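Local atomic coordinates of beta-methylmalyl-CoA dehydratase (PDB entry 4E3E), a protein that catalyses the reversible dehydration of beta-methylmalyl-CoA to mesaconyl-CoA in the glyoxylate assimilation cycle. Residues Ser38-Arg43 against Gly250-Ser255; Lys204-Asp209 against Lys318-His323; Leu256-Ser261 against Ala266-Ile271; Phe325-Arg328 against Asn333-Pro336. One frame throughout, in Å; residues are numbered along the deposited sequence. Where two conformers were deposited one is given.

Interaction 1: residues Ser38-Arg43 against Gly250-Ser255; sequences SLYGSR and GGHIIS
At Y40 the ring carbon CG stands anti to the carbonyl carbon (chi1 -54°), which carries the phenol from the last turn of helix 30-40 onto helix 250-265; at H252, CG anti to the backbone N (chi1 -170°) swings the imidazole toward the phenol oxygen. Y40 OH and H252 ND1 close to 2.6 Å, a short hydrogen bond in which either may be the donor. The hydroxyl meets the rim of the imidazole, roughly level with it, while the two rings are inclined obliquely at 53°. Less than one helical turn further on, S255 CB is seated over the centre of one Y40 face, 3.4 Å from the ring centroid, in a CH-pi contact. OG of S255 bonds Y36 OH and H70 NE2; the S255 side chain lies about 6 Å from that of D64, a substrate-binding residue by similarity. The pairing belongs to a longer polar chain: E217 takes H252 NE2 and Y225 meets Y40 OH. With both imidazole nitrogens engaged and the phenol carrying two partners, the buried polar atoms are satisfied and the turn of the imidazole about its CB-CG bond is fixed.

Interaction 2: residues Lys204-Asp209 against Lys318-His323; sequences KIDHVD and KDRPCH
R320 reaches across to D206 in a salt bridge at the surface, where the start of strand 204-212, outermost in this chain's sheet and with an Asx turn at D206, faces the loop that leaves strand 307-318. Along that loop, K318 comes first, its NZ paired with D287. D319 follows, tied through OD1 to the backbone N of T288, and so anchors the chain beside strand 288-300 just before the arginine. R320 then extends across, bent at chi3, bringing NH1 to D206 OD2 at 3.0 Å with a fairly straight N-H...O angle of 160°. The oxygen lies at the edge of the guanidinium, in its plane, yet the carboxylate plane is turned 76° from it, so one nitrogen does the gripping and no two-pronged pair forms. A second conformer of R320 was deposited, and the bridge may therefore be only part-time. Next, P321 packs on P326, and H323, though poorly ordered, bonds through NE2 to D335. D324 OD2 lies close to D206 OD2, a like-charge approach that the arginine may relieve. D206 is steadied from its own segment: with CG anti to the backbone N (chi1 -176°), its OD1 accepts from V208 N at 2.9 Å, met from above the carboxylate plane, while OD2 receives R320 on its syn side.

Interaction 3: residues Leu256-Ser261 against Ala266-Ile271; sequences LARSLS and ANALSI
R258, on helix 250-265, reaches the backbone of A268, the centre of an inverse gamma turn in the connection from this helix to strand 270-278. The pairing illustrates how a hot-dog helix can be tied to the chain that follows it. Side-chain shape does the work: CG of R258 is anti to the backbone N (chi1 167°), the chain bends at chi2 (66°), and the remainder runs extended, delivering the guanidinium end-on. NH1 and NH2 then both donate to the single oxygen A268 O, each at 2.9 Å from it, and that oxygen lies near the guanidinium plane. A two-nitrogen grip on one carbonyl fixes the rotation of the guanidinium and satisfies a buried acceptor twice over. I271 lies alongside, its side chain running in the opposite sense to the arginine. Its CG1, anti to the carbonyl carbon, leans over one guanidinium face toward the rim, and its CD1 comes 3.8 Å from R258 CD. I271 O is hydrogen-bonded to OG of S65, a substrate-binding residue by similarity, so the contact borders the probable substrate site. F44 adds a cation-pi contact to the arginine. Back on the helix, S261 OG returns a bond of 2.6 Å to R258 O. One ordered water completes the far end, accepting from R258 NH2 at 3.0 Å and donating to L269 O at 3.1 Å.

Interaction 4: residues Phe325-Arg328 against Asn333-Pro336; sequences FPYR and NYDP
Y334 turns its ring edge to Y327 in the long loop of the beta hairpin formed by strands 307-318 and 338-349, which brings residues 325-328 and 333-336 together. The tight part is built round one backbone bond: D335 N donates to Y327 O at 2.9 Å, nearly straight at 171°. The same oxygen also receives the CA-H of Y334. Beside it the two phenols lie side by side and point the same way, an offset edge-to-face pair whose CE1 atoms approach to 3.7 Å. Both hydroxyls bond D341 OD2, which ties the pair to strand 338-349. P326 backs this part more loosely, its CB 4.2 Å from D335 CG, and D335 spends its carboxylate on H323 and A337 N. The contact thins at N333, which is exposed and has its CB directed away from the other segment, leaving its carbonyl O 3.3 Å from R328 CA. R328 is partly exposed yet well packed: bent at chi3, it lays its guanidinium flat over a face of Y334, centres 4.5 Å apart and planes 12° apart, an off-centre cation-pi stack. Its NE is held by G332 O, while its NH1 ends 3.7 Å from Y334 OH.

Overall arrangement
The chemistry of the four contacts varies with depth. Interactions 1 and 3 are buried and share helix 250-265, touching where S259 OG bonds Y40 O; one joins helix to helix through rings, the other helix to backbone through an arginine. Interaction 2, at the surface, and interaction 4, partly buried, have centres about 12 Å apart. Both use the loop between strands 307-318 and 338-349, interaction 2 setting it against strand 204-212 through a possibly part-time ion pair, interaction 4 folding it round a tyrosine-arginine cluster. H323 and D335 join these two, and F325 packs on K204. Interaction 2 also meets interaction 3, through H207 against S261. The second subunit touches interactions 1, 2 and 3, but not interaction 4.

Interaction 1: residues Ser38-Arg43 against Gly250-Ser255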
# COMPACT_ATOMS: atom_id res chain seq x y z
N SER A 38 6.50 0.05 3.54
CA SER A 38 5.48 -0.88 4.02
C SER A 38 5.67 -2.27 3.44
O SER A 38 5.10 -3.26 3.92
CB SER A 38 4.07 -0.35 3.65
OG SER A 38 3.76 -0.52 2.26
N LEU A 39 6.47 -2.35 2.39
CA LEU A 39 6.68 -3.62 1.70
C LEU A 39 7.97 -4.29 2.17
O LEU A 39 8.06 -5.53 2.19
CB LEU A 39 6.67 -3.40 0.19
CG LEU A 39 5.30 -3.08 -0.44
CD1 LEU A 39 5.55 -2.45 -1.81
CD2 LEU A 39 4.49 -4.38 -0.55
N TYR A 40 8.98 -3.50 2.58
CA TYR A 40 10.24 -4.11 3.01
C TYR A 40 10.63 -3.84 4.46
O TYR A 40 11.46 -4.55 5.02
CB TYR A 40 11.39 -3.78 2.06
CG TYR A 40 11.07 -4.14 0.62
CD1 TYR A 40 11.18 -5.46 0.18
CD2 TYR A 40 10.62 -3.17 -0.28
CE1 TYR A 40 10.87 -5.80 -1.13
CE2 TYR A 40 10.30 -3.51 -1.59
CZ TYR A 40 10.43 -4.82 -2.01
OH TYR A 40 10.12 -5.18 -3.31
N GLY A 41 10.03 -2.82 5.07
CA GLY A 41 10.34 -2.48 6.46
C GLY A 41 11.74 -1.90 6.67
O GLY A 41 12.29 -2.02 7.75
N SER A 42 12.31 -1.27 5.64
CA SER A 42 13.67 -0.78 5.78
C SER A 42 13.76 0.29 6.88
O SER A 42 12.96 1.23 6.91
CB SER A 42 14.22 -0.25 4.45
OG SER A 42 15.30 0.64 4.68
N ARG A 43 14.72 0.13 7.78
CA ARG A 43 14.88 1.08 8.89
C ARG A 43 16.05 2.04 8.74
O ARG A 43 16.34 2.78 9.67
CB ARG A 43 14.97 0.34 10.23
CG ARG A 43 13.65 -0.24 10.70
CD ARG A 43 13.76 -0.66 12.14
NE ARG A 43 14.42 -1.96 12.23
CZ ARG A 43 15.23 -2.33 13.22
NH1 ARG A 43 15.49 -1.50 14.22
NH2 ARG A 43 15.78 -3.54 13.20
N GLY A 250 13.00 -11.18 -8.63
CA GLY A 250 14.32 -11.26 -8.00
C GLY A 250 14.71 -10.01 -7.22
O GLY A 250 15.31 -10.09 -6.14
N GLY A 251 14.38 -8.83 -7.75
CA GLY A 251 14.69 -7.58 -7.07
C GLY A 251 13.95 -7.40 -5.75
O GLY A 251 14.40 -6.66 -4.87
N HIS A 252 12.79 -8.05 -5.61
CA HIS A 252 12.07 -8.08 -4.32
C HIS A 252 12.95 -8.73 -3.28
O HIS A 252 13.02 -8.27 -2.13
CB HIS A 252 10.75 -8.82 -4.47
CG HIS A 252 9.81 -8.69 -3.27
ND1 HIS A 252 9.14 -7.56 -3.00
CD2 HIS A 252 9.38 -9.64 -2.33
CE1 HIS A 252 8.37 -7.74 -1.90
NE2 HIS A 252 8.50 -9.03 -1.50
N ILE A 253 13.65 -9.80 -3.66
CA ILE A 253 14.58 -10.47 -2.74
C ILE A 253 15.76 -9.58 -2.37
O ILE A 253 16.19 -9.56 -1.21
CB ILE A 253 15.06 -11.82 -3.32
CG1 ILE A 253 13.83 -12.64 -3.75
CG2 ILE A 253 15.93 -12.58 -2.33
CD1 ILE A 253 12.80 -12.84 -2.65
N ILE A 254 16.27 -8.84 -3.35
CA ILE A 254 17.35 -7.88 -3.08
C ILE A 254 16.89 -6.88 -2.02
O ILE A 254 17.63 -6.57 -1.06
CB ILE A 254 17.82 -7.16 -4.37
CG1 ILE A 254 18.50 -8.15 -5.33
CG2 ILE A 254 18.79 -6.03 -4.03
CD1 ILE A 254 18.70 -7.62 -6.75
N SER A 255 15.68 -6.37 -2.19
CA SER A 255 15.17 -5.34 -1.29
C SER A 255 14.89 -5.86 0.13
O SER A 255 15.13 -5.15 1.12
CB SER A 255 13.96 -4.66 -1.92
OG SER A 255 14.39 -3.60 -2.77

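Interaction 2: residues Lys204-Asp209 against Lys318-His323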
# COMPACT_ATOMS: atom_id res chain seq x y z
N LYS A 204 31.85 -12.14 8.75
CA LYS A 204 30.54 -12.55 8.33
C LYS A 204 29.51 -12.17 9.37
O LYS A 204 29.76 -12.28 10.54
CB LYS A 204 30.48 -14.03 8.06
CG LYS A 204 31.45 -14.46 7.00
CD LYS A 204 31.11 -15.82 6.48
CE LYS A 204 32.37 -16.57 6.16
NZ LYS A 204 32.19 -17.26 4.87
N ILE A 205 28.37 -11.70 8.90
CA ILE A 205 27.32 -11.16 9.77
C ILE A 205 25.98 -11.86 9.52
O ILE A 205 25.43 -11.78 8.41
CB ILE A 205 27.13 -9.66 9.52
CG1 ILE A 205 28.48 -8.93 9.67
CG2 ILE A 205 26.08 -9.08 10.46
CD1 ILE A 205 28.46 -7.51 9.15
N ASP A 206 25.47 -12.54 10.54
CA ASP A 206 24.17 -13.20 10.47
C ASP A 206 23.11 -12.16 10.82
O ASP A 206 23.09 -11.66 11.94
CB ASP A 206 24.15 -14.36 11.47
CG ASP A 206 22.87 -15.18 11.43
OD1 ASP A 206 21.88 -14.78 10.79
OD2 ASP A 206 22.86 -16.26 12.06
N HIS A 207 22.22 -11.84 9.87
CA HIS A 207 21.19 -10.81 10.11
C HIS A 207 20.01 -11.28 10.93
O HIS A 207 19.15 -10.47 11.30
CB HIS A 207 20.76 -10.14 8.80
CG HIS A 207 21.90 -9.50 8.07
ND1 HIS A 207 22.69 -8.56 8.64
CD2 HIS A 207 22.40 -9.72 6.79
CE1 HIS A 207 23.65 -8.19 7.77
NE2 HIS A 207 23.47 -8.89 6.63
N VAL A 208 19.99 -12.59 11.22
CA VAL A 208 19.08 -13.21 12.19
C VAL A 208 17.61 -13.31 11.71
O VAL A 208 17.07 -14.42 11.60
CB VAL A 208 19.16 -12.54 13.60
CG1 VAL A 208 18.20 -13.21 14.57
CG2 VAL A 208 20.59 -12.61 14.16
N ASP A 209 16.98 -12.17 11.43
CA ASP A 209 15.54 -12.17 11.14
C ASP A 209 15.17 -12.91 9.85
O ASP A 209 15.90 -12.89 8.86
CB ASP A 209 15.00 -10.73 11.07
CG ASP A 209 15.23 -9.94 12.35
OD1 ASP A 209 16.38 -9.51 12.62
OD2 ASP A 209 14.25 -9.72 13.09
N LYS A 318 16.38 -19.20 1.73
CA LYS A 318 15.04 -19.47 2.13
C LYS A 318 15.00 -20.53 3.19
O LYS A 318 15.66 -21.52 3.09
CB LYS A 318 14.14 -19.84 0.96
CG LYS A 318 14.58 -21.01 0.13
CD LYS A 318 13.42 -21.60 -0.63
CE LYS A 318 13.46 -21.13 -2.06
NZ LYS A 318 12.28 -21.49 -2.85
N ASP A 319 14.22 -20.28 4.21
CA ASP A 319 13.97 -21.25 5.23
C ASP A 319 15.26 -21.76 5.81
O ASP A 319 15.43 -22.94 5.94
CB ASP A 319 13.13 -22.38 4.66
CG ASP A 319 11.81 -21.91 4.11
OD1 ASP A 319 11.36 -20.82 4.41
OD2 ASP A 319 11.21 -22.65 3.35
N ARG A 320 16.16 -20.86 6.13
CA ARG A 320 17.56 -21.12 6.51
C ARG A 320 17.87 -22.54 6.98
O ARG A 320 17.29 -23.03 7.96
CB ARG A 320 18.05 -20.09 7.54
CG ARG A 320 17.78 -20.44 9.00
CD ARG A 320 18.78 -19.71 9.89
NE ARG A 320 20.02 -19.46 9.17
CZ ARG A 320 21.05 -18.79 9.67
NH1 ARG A 320 20.99 -18.30 10.90
NH2 ARG A 320 22.15 -18.60 8.94
N PRO A 321 18.81 -23.22 6.29
CA PRO A 321 19.21 -24.58 6.67
C PRO A 321 20.09 -24.61 7.94
O PRO A 321 20.35 -23.55 8.53
CB PRO A 321 19.99 -25.08 5.44
CG PRO A 321 20.53 -23.85 4.82
CD PRO A 321 19.51 -22.77 5.06
N CYS A 322 20.50 -25.79 8.36
CA CYS A 322 21.29 -25.93 9.57
C CYS A 322 22.74 -25.36 9.62
O CYS A 322 23.06 -24.64 10.55
CB CYS A 322 21.21 -27.39 10.02
SG CYS A 322 19.60 -28.15 9.66
N HIS A 323 23.58 -25.59 8.61
CA HIS A 323 24.90 -24.95 8.49
C HIS A 323 24.79 -23.46 8.33
O HIS A 323 24.03 -22.97 7.49
CB HIS A 323 25.68 -25.57 7.32
CG HIS A 323 24.88 -25.66 6.04
ND1 HIS A 323 23.97 -26.64 5.81
CD2 HIS A 323 24.87 -24.85 4.90
CE1 HIS A 323 23.42 -26.47 4.60
NE2 HIS A 323 23.96 -25.37 4.04

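Interaction 3: residues Leu256-Ser261 against Ala266-Ile271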
# COMPACT_ATOMS: atom_id res chain seq x y z
N LEU A 256 14.40 -7.09 0.23
CA LEU A 256 14.26 -7.71 1.52
C LEU A 256 15.62 -7.92 2.22
O LEU A 256 15.77 -7.60 3.41
CB LEU A 256 13.53 -9.07 1.39
CG LEU A 256 12.00 -9.02 1.09
CD1 LEU A 256 11.47 -10.39 0.70
CD2 LEU A 256 11.20 -8.49 2.28
N ALA A 257 16.60 -8.46 1.48
CA ALA A 257 17.94 -8.70 2.03
C ALA A 257 18.54 -7.41 2.55
O ALA A 257 19.12 -7.39 3.65
CB ALA A 257 18.85 -9.34 0.98
N ARG A 258 18.41 -6.34 1.78
CA ARG A 258 18.93 -5.05 2.21
C ARG A 258 18.24 -4.61 3.51
O ARG A 258 18.92 -4.17 4.47
CB ARG A 258 18.77 -4.02 1.10
CG ARG A 258 18.99 -2.55 1.49
CD ARG A 258 20.41 -2.17 1.93
NE ARG A 258 20.48 -0.69 2.04
CZ ARG A 258 21.41 -0.01 2.70
NH1 ARG A 258 22.42 -0.63 3.32
NH2 ARG A 258 21.33 1.32 2.71
N SER A 259 16.91 -4.75 3.56
CA SER A 259 16.17 -4.39 4.76
C SER A 259 16.66 -5.21 5.97
O SER A 259 16.99 -4.64 7.00
CB SER A 259 14.68 -4.58 4.55
OG SER A 259 14.00 -4.17 5.72
N LEU A 260 16.73 -6.53 5.82
CA LEU A 260 17.23 -7.40 6.88
C LEU A 260 18.66 -7.06 7.32
O LEU A 260 19.01 -7.19 8.50
CB LEU A 260 17.22 -8.85 6.40
CG LEU A 260 15.88 -9.51 6.11
CD1 LEU A 260 16.10 -10.85 5.44
CD2 LEU A 260 15.04 -9.65 7.38
N SER A 261 19.49 -6.65 6.36
CA SER A 261 20.88 -6.28 6.65
C SER A 261 21.00 -5.12 7.66
O SER A 261 22.08 -4.95 8.27
CB SER A 261 21.65 -5.94 5.36
OG SER A 261 21.46 -4.57 5.00
N ALA A 266 23.63 -1.24 10.11
CA ALA A 266 22.78 -0.05 10.25
C ALA A 266 23.41 1.25 9.72
O ALA A 266 22.70 2.10 9.19
CB ALA A 266 22.35 0.12 11.70
N ASN A 267 24.73 1.40 9.86
CA ASN A 267 25.38 2.64 9.38
C ASN A 267 25.76 2.62 7.90
O ASN A 267 26.32 3.60 7.38
CB ASN A 267 26.56 3.04 10.28
CG ASN A 267 26.10 3.62 11.60
OD1 ASN A 267 26.56 3.21 12.67
ND2 ASN A 267 25.18 4.57 11.53
N ALA A 268 25.44 1.51 7.21
CA ALA A 268 25.59 1.44 5.75
C ALA A 268 24.46 2.25 5.14
O ALA A 268 23.47 1.70 4.65
CB ALA A 268 25.57 0.00 5.25
N LEU A 269 24.62 3.57 5.16
CA LEU A 269 23.50 4.48 4.96
C LEU A 269 22.83 4.39 3.60
O LEU A 269 21.61 4.60 3.49
CB LEU A 269 23.92 5.92 5.24
CG LEU A 269 24.08 6.20 6.73
CD1 LEU A 269 24.29 7.69 6.88
CD2 LEU A 269 22.89 5.70 7.58
N SER A 270 23.61 4.08 2.57
CA SER A 270 23.07 3.98 1.21
C SER A 270 23.95 3.09 0.37
O SER A 270 25.14 2.90 0.67
CB SER A 270 22.97 5.36 0.56
OG SER A 270 24.26 5.90 0.32
N ILE A 271 23.35 2.55 -0.69
CA ILE A 271 24.06 1.74 -1.66
C ILE A 271 24.53 2.65 -2.78
O ILE A 271 23.73 3.39 -3.37
CB ILE A 271 23.15 0.63 -2.24
CG1 ILE A 271 22.78 -0.37 -1.14
CG2 ILE A 271 23.86 -0.02 -3.43
CD1 ILE A 271 21.71 -1.38 -1.53
O HOH W 1 19.12 3.30 2.28

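Interaction 4: residues Phe325-Arg328 against Asn333-Pro336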
# COMPACT_ATOMS: atom_id res chain seq x y z
N PHE A 325 25.89 -19.55 7.40
CA PHE A 325 26.44 -18.91 6.20
C PHE A 325 26.46 -19.84 4.98
O PHE A 325 27.53 -20.08 4.40
CB PHE A 325 27.83 -18.32 6.50
CG PHE A 325 27.90 -17.55 7.79
CD1 PHE A 325 27.16 -16.38 7.96
CD2 PHE A 325 28.71 -18.00 8.85
CE1 PHE A 325 27.22 -15.68 9.16
CE2 PHE A 325 28.78 -17.29 10.04
CZ PHE A 325 28.03 -16.13 10.20
N PRO A 326 25.28 -20.37 4.57
CA PRO A 326 25.25 -21.24 3.39
C PRO A 326 25.69 -20.46 2.15
O PRO A 326 25.33 -19.27 2.00
CB PRO A 326 23.77 -21.63 3.26
CG PRO A 326 23.12 -21.24 4.55
CD PRO A 326 23.92 -20.08 5.07
N TYR A 327 26.47 -21.10 1.28
CA TYR A 327 26.94 -20.43 0.08
C TYR A 327 27.09 -21.40 -1.10
O TYR A 327 26.10 -21.70 -1.78
CB TYR A 327 28.23 -19.62 0.36
CG TYR A 327 28.58 -18.64 -0.75
CD1 TYR A 327 27.62 -17.77 -1.25
CD2 TYR A 327 29.86 -18.60 -1.29
CE1 TYR A 327 27.92 -16.88 -2.27
CE2 TYR A 327 30.18 -17.71 -2.31
CZ TYR A 327 29.20 -16.85 -2.80
OH TYR A 327 29.50 -15.96 -3.81
N ARG A 328 28.31 -21.88 -1.35
CA ARG A 328 28.55 -22.82 -2.44
C ARG A 328 29.33 -24.03 -1.96
O ARG A 328 30.47 -24.23 -2.37
CB ARG A 328 29.35 -22.17 -3.58
CG ARG A 328 28.92 -20.77 -3.94
CD ARG A 328 29.97 -20.13 -4.83
NE ARG A 328 29.73 -20.45 -6.23
CZ ARG A 328 29.98 -19.61 -7.23
NH1 ARG A 328 30.46 -18.40 -6.98
NH2 ARG A 328 29.73 -19.97 -8.47
N ASN A 333 28.72 -24.99 -7.14
CA ASN A 333 27.26 -25.01 -7.13
C ASN A 333 26.73 -24.40 -5.84
O ASN A 333 27.16 -24.76 -4.74
CB ASN A 333 26.69 -26.43 -7.28
CG ASN A 333 27.20 -27.15 -8.50
OD1 ASN A 333 27.74 -28.26 -8.41
ND2 ASN A 333 27.01 -26.54 -9.66
N TYR A 334 25.80 -23.47 -6.00
CA TYR A 334 25.13 -22.86 -4.88
C TYR A 334 24.32 -23.87 -4.12
O TYR A 334 23.71 -24.75 -4.72
CB TYR A 334 24.22 -21.75 -5.36
CG TYR A 334 24.96 -20.50 -5.76
CD1 TYR A 334 25.40 -19.60 -4.79
CD2 TYR A 334 25.23 -20.21 -7.09
CE1 TYR A 334 26.08 -18.45 -5.13
CE2 TYR A 334 25.91 -19.04 -7.45
CZ TYR A 334 26.33 -18.18 -6.46
OH TYR A 334 26.99 -17.01 -6.79
N ASP A 335 24.34 -23.75 -2.79
CA ASP A 335 23.46 -24.50 -1.90
C ASP A 335 22.00 -24.32 -2.37
O ASP A 335 21.62 -23.20 -2.73
CB ASP A 335 23.65 -23.96 -0.48
CG ASP A 335 22.88 -24.73 0.57
OD1 ASP A 335 23.52 -25.48 1.34
OD2 ASP A 335 21.64 -24.59 0.62
N PRO A 336 21.19 -25.41 -2.38
CA PRO A 336 19.81 -25.30 -2.87
C PRO A 336 19.00 -24.22 -2.14
O PRO A 336 18.03 -23.71 -2.69
CB PRO A 336 19.21 -26.69 -2.62
CG PRO A 336 20.23 -27.48 -1.86
CD PRO A 336 21.56 -26.80 -2.05